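Local structure of protein phosphatase Slingshot homolog 2 (Homo sapiens, 2NT2) at residues Q6-G14 and V99-W109; N27-N35 and F73-S82. The protein dephosphorylates and activates the actin-depolymerizing factor cofilin, regulating actin filament dynamics through the phosphatase catalytic domain present here. The protein carries 1 engineered substitution. All blocks are in the same frame, centred on the assembly; numbering follows the deposited sequence.

Contact 1 (Q6-G14 and V99-W109)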
# COMPACT_ATOMS: atom_id res chain seq x y z
N GLN A 6 -2.96 -10.53 1.88
CA GLN A 6 -3.50 -9.93 3.09
C GLN A 6 -2.38 -9.64 4.08
O GLN A 6 -1.66 -10.55 4.49
CB GLN A 6 -4.56 -10.81 3.76
CG GLN A 6 -5.45 -10.03 4.72
CD GLN A 6 -6.67 -10.79 5.20
OE1 GLN A 6 -6.79 -12.00 5.04
NE2 GLN A 6 -7.60 -10.06 5.80
N ILE A 7 -2.24 -8.37 4.45
CA ILE A 7 -1.16 -8.03 5.39
C ILE A 7 -1.71 -7.71 6.76
O ILE A 7 -1.12 -8.06 7.79
CB ILE A 7 -0.32 -6.87 4.85
CG1 ILE A 7 0.13 -7.09 3.40
CG2 ILE A 7 0.87 -6.62 5.75
CD1 ILE A 7 0.86 -8.41 3.19
N PHE A 8 -2.86 -7.04 6.78
CA PHE A 8 -3.57 -6.82 8.04
C PHE A 8 -5.04 -7.16 7.84
O PHE A 8 -5.39 -7.47 6.70
CB PHE A 8 -3.39 -5.38 8.53
CG PHE A 8 -1.92 -5.11 8.86
CD1 PHE A 8 -1.25 -4.09 8.21
CD2 PHE A 8 -1.26 -5.87 9.80
CE1 PHE A 8 0.08 -3.83 8.50
CE2 PHE A 8 0.07 -5.63 10.10
CZ PHE A 8 0.73 -4.60 9.44
N GLU A 9 -5.82 -7.13 8.92
CA GLU A 9 -7.24 -7.46 8.81
C GLU A 9 -7.88 -6.65 7.67
O GLU A 9 -8.63 -7.19 6.88
CB GLU A 9 -7.97 -7.20 10.12
CG GLU A 9 -9.15 -6.26 10.06
CD GLU A 9 -10.46 -6.92 9.70
OE1 GLU A 9 -11.48 -6.63 10.36
OE2 GLU A 9 -10.49 -7.72 8.74
N HIS A 10 -7.49 -5.38 7.61
CA HIS A 10 -8.08 -4.42 6.69
C HIS A 10 -7.17 -4.04 5.54
O HIS A 10 -7.43 -3.03 4.87
CB HIS A 10 -8.49 -3.17 7.48
CG HIS A 10 -7.31 -2.48 8.10
ND1 HIS A 10 -6.46 -3.09 9.00
CD2 HIS A 10 -6.85 -1.21 7.95
CE1 HIS A 10 -5.52 -2.23 9.37
NE2 HIS A 10 -5.73 -1.08 8.75
N VAL A 11 -6.10 -4.79 5.28
CA VAL A 11 -5.13 -4.34 4.27
C VAL A 11 -4.69 -5.48 3.36
O VAL A 11 -4.21 -6.51 3.83
CB VAL A 11 -3.87 -3.72 4.90
CG1 VAL A 11 -2.86 -3.32 3.83
CG2 VAL A 11 -4.22 -2.52 5.77
N PHE A 12 -4.81 -5.26 2.06
CA PHE A 12 -4.26 -6.19 1.08
C PHE A 12 -3.18 -5.49 0.25
O PHE A 12 -3.31 -4.30 -0.03
CB PHE A 12 -5.33 -6.75 0.15
CG PHE A 12 -6.11 -7.91 0.75
CD1 PHE A 12 -7.23 -7.68 1.54
CD2 PHE A 12 -5.72 -9.22 0.53
CE1 PHE A 12 -7.93 -8.73 2.10
CE2 PHE A 12 -6.41 -10.28 1.08
CZ PHE A 12 -7.52 -10.03 1.87
N LEU A 13 -2.17 -6.24 -0.13
CA LEU A 13 -1.10 -5.77 -1.01
C LEU A 13 -1.12 -6.53 -2.33
O LEU A 13 -1.07 -7.77 -2.33
CB LEU A 13 0.24 -5.93 -0.29
CG LEU A 13 1.48 -5.43 -1.05
CD1 LEU A 13 1.36 -3.93 -1.29
CD2 LEU A 13 2.75 -5.77 -0.29
N GLY A 14 -1.20 -5.84 -3.47
CA GLY A 14 -1.36 -6.55 -4.73
C GLY A 14 -0.93 -5.81 -5.97
O GLY A 14 -0.24 -4.79 -5.93
N VAL A 99 2.72 0.10 2.15
CA VAL A 99 2.21 -0.80 3.18
C VAL A 99 3.18 -0.90 4.35
O VAL A 99 2.78 -0.91 5.51
CB VAL A 99 1.93 -2.21 2.62
CG1 VAL A 99 1.74 -3.19 3.76
CG2 VAL A 99 0.72 -2.21 1.71
N ILE A 100 4.48 -0.95 4.05
CA ILE A 100 5.46 -1.05 5.14
C ILE A 100 5.40 0.18 6.03
O ILE A 100 5.44 0.07 7.25
CB ILE A 100 6.89 -1.25 4.61
CG1 ILE A 100 7.15 -2.63 4.00
CG2 ILE A 100 7.89 -0.97 5.73
CD1 ILE A 100 8.02 -2.62 2.76
N ALA A 101 5.31 1.36 5.42
CA ALA A 101 5.23 2.63 6.12
C ALA A 101 3.98 2.70 6.99
O ALA A 101 4.04 3.18 8.12
CB ALA A 101 5.22 3.79 5.13
N TYR A 102 2.85 2.24 6.47
CA TYR A 102 1.62 2.29 7.27
C TYR A 102 1.78 1.48 8.56
O TYR A 102 1.39 1.92 9.63
CB TYR A 102 0.43 1.79 6.47
CG TYR A 102 -0.83 1.62 7.30
CD1 TYR A 102 -1.58 2.72 7.68
CD2 TYR A 102 -1.26 0.37 7.70
CE1 TYR A 102 -2.73 2.58 8.44
CE2 TYR A 102 -2.40 0.21 8.46
CZ TYR A 102 -3.13 1.33 8.83
OH TYR A 102 -4.28 1.17 9.58
N ALA A 103 2.35 0.29 8.44
CA ALA A 103 2.57 -0.60 9.58
C ALA A 103 3.50 0.02 10.61
O ALA A 103 3.27 -0.07 11.82
CB ALA A 103 3.11 -1.94 9.11
N MET A 104 4.56 0.68 10.15
CA MET A 104 5.46 1.41 11.05
C MET A 104 4.67 2.45 11.85
O MET A 104 4.70 2.51 13.07
CB MET A 104 6.55 2.13 10.26
CG MET A 104 7.66 1.25 9.73
SD MET A 104 8.68 2.07 8.49
CE MET A 104 9.48 3.33 9.46
N LYS A 105 3.93 3.28 11.10
CA LYS A 105 3.11 4.31 11.71
C LYS A 105 2.03 3.74 12.62
O LYS A 105 1.90 4.11 13.78
CB LYS A 105 2.46 5.18 10.63
CG LYS A 105 1.79 6.42 11.20
CD LYS A 105 1.81 7.58 10.22
CE LYS A 105 0.71 8.58 10.56
NZ LYS A 105 0.78 8.99 12.00
N GLU A 106 1.24 2.82 12.06
CA GLU A 106 0.05 2.30 12.71
C GLU A 106 0.37 1.48 13.95
O GLU A 106 -0.20 1.72 15.02
CB GLU A 106 -0.77 1.47 11.72
CG GLU A 106 -2.03 0.83 12.25
CD GLU A 106 -3.03 1.82 12.81
OE1 GLU A 106 -3.61 2.64 12.07
OE2 GLU A 106 -3.24 1.78 14.05
N TYR A 107 1.26 0.49 13.85
CA TYR A 107 1.51 -0.36 15.01
C TYR A 107 2.81 -0.00 15.71
O TYR A 107 3.18 -0.64 16.70
CB TYR A 107 1.47 -1.84 14.61
CG TYR A 107 0.20 -2.19 13.84
CD1 TYR A 107 0.28 -2.69 12.55
CD2 TYR A 107 -1.06 -2.00 14.40
CE1 TYR A 107 -0.88 -3.00 11.85
CE2 TYR A 107 -2.21 -2.31 13.70
CZ TYR A 107 -2.11 -2.81 12.42
OH TYR A 107 -3.25 -3.12 11.71
N GLY A 108 3.47 1.03 15.21
CA GLY A 108 4.70 1.55 15.77
C GLY A 108 5.85 0.57 15.64
O GLY A 108 6.70 0.45 16.52
N TRP A 109 5.88 -0.14 14.52
CA TRP A 109 6.87 -1.16 14.23
C TRP A 109 8.19 -0.61 13.73
O TRP A 109 8.22 0.34 12.95
CB TRP A 109 6.27 -2.12 13.19
CG TRP A 109 5.31 -3.09 13.80
CD1 TRP A 109 4.93 -3.16 15.11
CD2 TRP A 109 4.61 -4.14 13.12
NE1 TRP A 109 4.04 -4.19 15.29
CE2 TRP A 109 3.83 -4.81 14.08
CE3 TRP A 109 4.58 -4.57 11.79
CZ2 TRP A 109 3.01 -5.89 13.75
CZ3 TRP A 109 3.77 -5.64 11.47
CH2 TRP A 109 3.00 -6.29 12.44
O HOH W 1 -4.72 -6.08 11.75
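The Phe8 ring lies between Tyr107 and its own neighbour Ile7. Tyr107 presents its edge to one face of Phe8, a T-shaped pair with planes at 70°, and its CE1 stands over the ring centre, 3.3 Å from Phe8 CE2. Ile7 CG2 covers part of the opposite face. At the rim, Ala103 CB sits 3.6 Å from Phe8 CZ. The same rim points at the face of the Trp109 six-membered ring in an offset edge-to-face pair, with centroids 5.7 Å apart. Tyr117 meets the Phe8 and Trp109 rings. Replacing Phe8 by an alanine is likely to leave a gap between Tyr107, Ala103 and Trp109 and free the Tyr107 ring to turn.

Segment 6-14 is a beta hairpin with a type I turn from Phe8 to Val11. Ile7 and Phe8 both face Val11 in a classic beta bulge, with both amides bonded to Val11 O. The hairpin forms one edge of the mixed sheet of the dual-specificity phosphatase catalytic domain, and helix 94-107, which follows the active-site loop, packs against it.

His10 NE2 and Tyr102 OH share a hydrogen bond of 2.8 Å at 162°, in the imidazole plane. His10 CG stands between the backbone N and carbonyl carbon (chi1 63°), which brings NE2 to that hydroxyl. Val11 CG2 covers one imidazole face. Val99 CG2 touches Leu13 CD1 at 3.5 Å, while Val99 CG1 lies 4.1 Å from Ile7 CG2.

Contact 2 (N27-N35 and F73-S82)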
# COMPACT_ATOMS: atom_id res chain seq x y z
N ASN A 27 -15.40 -10.62 -3.07
CA ASN A 27 -15.42 -11.79 -2.21
C ASN A 27 -14.53 -11.61 -0.98
O ASN A 27 -14.84 -12.10 0.11
CB ASN A 27 -14.99 -13.04 -2.98
CG ASN A 27 -16.01 -13.46 -4.01
OD1 ASN A 27 -17.11 -12.92 -4.08
ND2 ASN A 27 -15.63 -14.42 -4.85
N ARG A 28 -13.41 -10.91 -1.15
CA ARG A 28 -12.50 -10.71 -0.03
C ARG A 28 -12.99 -9.59 0.88
O ARG A 28 -12.38 -9.33 1.92
CB ARG A 28 -11.09 -10.40 -0.54
CG ARG A 28 -10.47 -11.54 -1.31
CD ARG A 28 -9.12 -11.13 -1.90
NE ARG A 28 -8.37 -12.27 -2.40
CZ ARG A 28 -7.67 -13.10 -1.64
NH1 ARG A 28 -7.64 -12.92 -0.32
NH2 ARG A 28 -7.01 -14.12 -2.17
N GLY A 29 -14.08 -8.94 0.51
CA GLY A 29 -14.68 -7.89 1.31
C GLY A 29 -14.02 -6.54 1.15
O GLY A 29 -14.08 -5.70 2.06
N VAL A 30 -13.36 -6.32 0.02
CA VAL A 30 -12.69 -5.05 -0.25
C VAL A 30 -13.69 -4.02 -0.76
O VAL A 30 -14.58 -4.36 -1.54
CB VAL A 30 -11.57 -5.20 -1.29
CG1 VAL A 30 -10.95 -3.84 -1.56
CG2 VAL A 30 -10.52 -6.21 -0.85
N ARG A 31 -13.57 -2.76 -0.33
CA ARG A 31 -14.45 -1.72 -0.85
C ARG A 31 -13.66 -0.43 -1.06
O ARG A 31 -14.14 0.50 -1.71
CB ARG A 31 -15.64 -1.43 0.07
CG ARG A 31 -16.19 -2.62 0.83
CD ARG A 31 -17.13 -3.49 0.02
NE ARG A 31 -17.37 -3.00 -1.33
CZ ARG A 31 -18.20 -3.59 -2.20
NH1 ARG A 31 -18.86 -4.68 -1.84
NH2 ARG A 31 -18.35 -3.08 -3.41
N TYR A 32 -12.46 -0.41 -0.51
CA TYR A 32 -11.54 0.71 -0.64
C TYR A 32 -10.32 0.26 -1.45
O TYR A 32 -9.80 -0.84 -1.25
CB TYR A 32 -11.08 1.21 0.72
CG TYR A 32 -12.18 1.72 1.62
CD1 TYR A 32 -12.87 0.85 2.46
CD2 TYR A 32 -12.53 3.06 1.62
CE1 TYR A 32 -13.88 1.31 3.28
CE2 TYR A 32 -13.55 3.52 2.44
CZ TYR A 32 -14.22 2.64 3.27
OH TYR A 32 -15.23 3.10 4.08
N ILE A 33 -9.87 1.11 -2.37
CA ILE A 33 -8.69 0.76 -3.15
C ILE A 33 -7.71 1.92 -3.19
O ILE A 33 -8.05 3.01 -3.67
CB ILE A 33 -9.05 0.35 -4.58
CG1 ILE A 33 -10.05 -0.81 -4.67
CG2 ILE A 33 -7.79 0.02 -5.37
CD1 ILE A 33 -10.42 -1.15 -6.10
N LEU A 34 -6.52 1.65 -2.67
CA LEU A 34 -5.38 2.55 -2.73
C LEU A 34 -4.49 2.18 -3.93
O LEU A 34 -3.75 1.20 -3.93
CB LEU A 34 -4.58 2.50 -1.44
CG LEU A 34 -3.45 3.51 -1.28
CD1 LEU A 34 -3.89 4.90 -1.71
CD2 LEU A 34 -2.94 3.52 0.16
N ASN A 35 -4.65 2.99 -4.97
CA ASN A 35 -3.94 2.85 -6.23
C ASN A 35 -2.72 3.76 -6.26
O ASN A 35 -2.85 4.95 -6.54
CB ASN A 35 -4.90 3.19 -7.37
CG ASN A 35 -4.30 2.94 -8.73
OD1 ASN A 35 -3.08 2.79 -8.86
ND2 ASN A 35 -5.16 2.91 -9.74
N PHE A 73 -6.30 7.31 4.29
CA PHE A 73 -7.23 6.49 3.53
C PHE A 73 -7.39 5.10 4.13
O PHE A 73 -8.52 4.65 4.35
CB PHE A 73 -6.76 6.39 2.08
CG PHE A 73 -7.81 5.77 1.16
CD1 PHE A 73 -8.96 6.48 0.85
CD2 PHE A 73 -7.62 4.51 0.61
CE1 PHE A 73 -9.92 5.94 0.02
CE2 PHE A 73 -8.58 3.97 -0.22
CZ PHE A 73 -9.73 4.68 -0.52
N ILE A 74 -6.27 4.44 4.39
CA ILE A 74 -6.27 3.07 4.90
C ILE A 74 -6.93 3.02 6.28
O ILE A 74 -7.65 2.08 6.60
CB ILE A 74 -4.85 2.49 5.02
CG1 ILE A 74 -4.06 2.40 3.72
CG2 ILE A 74 -4.89 1.13 5.71
CD1 ILE A 74 -2.62 2.01 3.91
N SER A 75 -6.65 4.04 7.08
CA SER A 75 -7.28 4.22 8.38
C SER A 75 -8.79 4.39 8.20
O SER A 75 -9.59 3.91 8.98
CB SER A 75 -6.67 5.43 9.10
OG SER A 75 -7.65 6.27 9.66
N LYS A 76 -9.15 5.08 7.12
CA LYS A 76 -10.55 5.25 6.74
C LYS A 76 -11.22 3.91 6.49
O LYS A 76 -12.33 3.66 6.95
CB LYS A 76 -10.64 6.14 5.50
CG LYS A 76 -12.04 6.30 4.94
CD LYS A 76 -12.03 7.26 3.76
CE LYS A 76 -13.39 7.92 3.56
NZ LYS A 76 -13.35 8.95 2.49
N ALA A 77 -10.54 3.01 5.77
CA ALA A 77 -11.12 1.71 5.46
C ALA A 77 -11.52 0.98 6.74
O ALA A 77 -12.68 0.63 6.93
CB ALA A 77 -10.17 0.88 4.63
N LYS A 78 -10.55 0.78 7.61
CA LYS A 78 -10.77 0.18 8.93
C LYS A 78 -11.92 0.85 9.66
O LYS A 78 -12.73 0.20 10.32
CB LYS A 78 -9.49 0.25 9.76
CG LYS A 78 -9.64 0.76 11.19
CD LYS A 78 -8.34 1.33 11.72
CE LYS A 78 -8.43 2.84 11.85
NZ LYS A 78 -7.33 3.40 12.68
N LYS A 79 -11.97 2.18 9.58
CA LYS A 79 -12.95 2.96 10.33
C LYS A 79 -14.36 2.46 10.04
O LYS A 79 -15.15 2.19 10.94
CB LYS A 79 -12.81 4.44 9.98
CG LYS A 79 -13.68 5.37 10.80
CD LYS A 79 -13.35 6.83 10.53
CE LYS A 79 -14.52 7.73 10.91
NZ LYS A 79 -14.11 9.16 11.00
N HIS A 80 -14.65 2.29 8.75
CA HIS A 80 -15.97 1.84 8.33
C HIS A 80 -16.07 0.32 8.32
O HIS A 80 -16.97 -0.22 7.67
CB HIS A 80 -16.31 2.42 6.96
CG HIS A 80 -16.42 3.92 6.99
ND1 HIS A 80 -17.01 4.60 8.03
CD2 HIS A 80 -16.00 4.86 6.12
CE1 HIS A 80 -16.96 5.90 7.79
NE2 HIS A 80 -16.35 6.09 6.63
N GLY A 81 -15.18 -0.35 9.04
CA GLY A 81 -15.21 -1.80 9.13
C GLY A 81 -15.04 -2.48 7.80
O GLY A 81 -15.69 -3.50 7.53
N SER A 82 -14.16 -1.96 6.94
CA SER A 82 -13.94 -2.58 5.63
C SER A 82 -12.46 -2.86 5.40
O SER A 82 -11.65 -2.68 6.30
CB SER A 82 -14.51 -1.71 4.51
OG SER A 82 -14.66 -2.46 3.31
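Tyr32 and Phe73 form the aromatic pair of this contact. The edge of Tyr32 is directed at the face of Phe73, offset, with centroids 5.8 Å apart and planes at 79°. A CH-pi contact adds to this: Ala77 CA lies over one face of the Tyr32 ring, 3.7 Å from its centroid. The first torsion of Tyr32 (chi1 -60°) sets CG anti to the carbonyl carbon and brings the ring over Ala77.

Helix 67-79 is the connection of a beta-alpha-beta crossover from strand 49-52 to the parallel strand 83-87. It packs on strand 30-35, which lies between them in the sheet. The axis of residues 73-79 runs almost antiparallel to that of strand 30-35 (175°), with closest approach 9.0 Å. The helix ends in a Schellman motif with Gly81 as C-prime residue: Ser82 N bonds to Ala77 O and Gly81 N to Lys78 O.

Two apolar contacts add to the rings. Ala77 CB touches Tyr32 CD1 at 3.5 Å. Leu34 CD2 and Ile74 CG1 meet at 3.9 Å, their side chains crossing at about a right angle.

Other van der Waals contacts involve polar residues or backbone. Ser82 CB meets the Tyr32 ring edge, 3.3 Å from Tyr32 CE1. Phe73 CE2 lies 3.6 Å from Ile33 O.

In the fold
Contacts 1 and 2 reach the same mixed sheet, and their centres are about 12 Å apart. Strand 83-87 lies between strands 11-14 and 30-35 and is the bridge between them. The two contacts also touch directly: Tyr102 CZ packs on Ile74 CG2 at 3.6 Å, and His10 CD2 on Lys78 CB at 3.5 Å. Helices 94-107 and 67-79 thus meet beside the hairpin. The catalytic cysteine, which forms the phosphocysteine intermediate, is replaced here by the engineered Ser88. This position follows strand 83-87. The Leu13 side chain of contact 1 is about 6 Å from that of Ser88, and the Leu34 side chain of contact 2 about 9 Å.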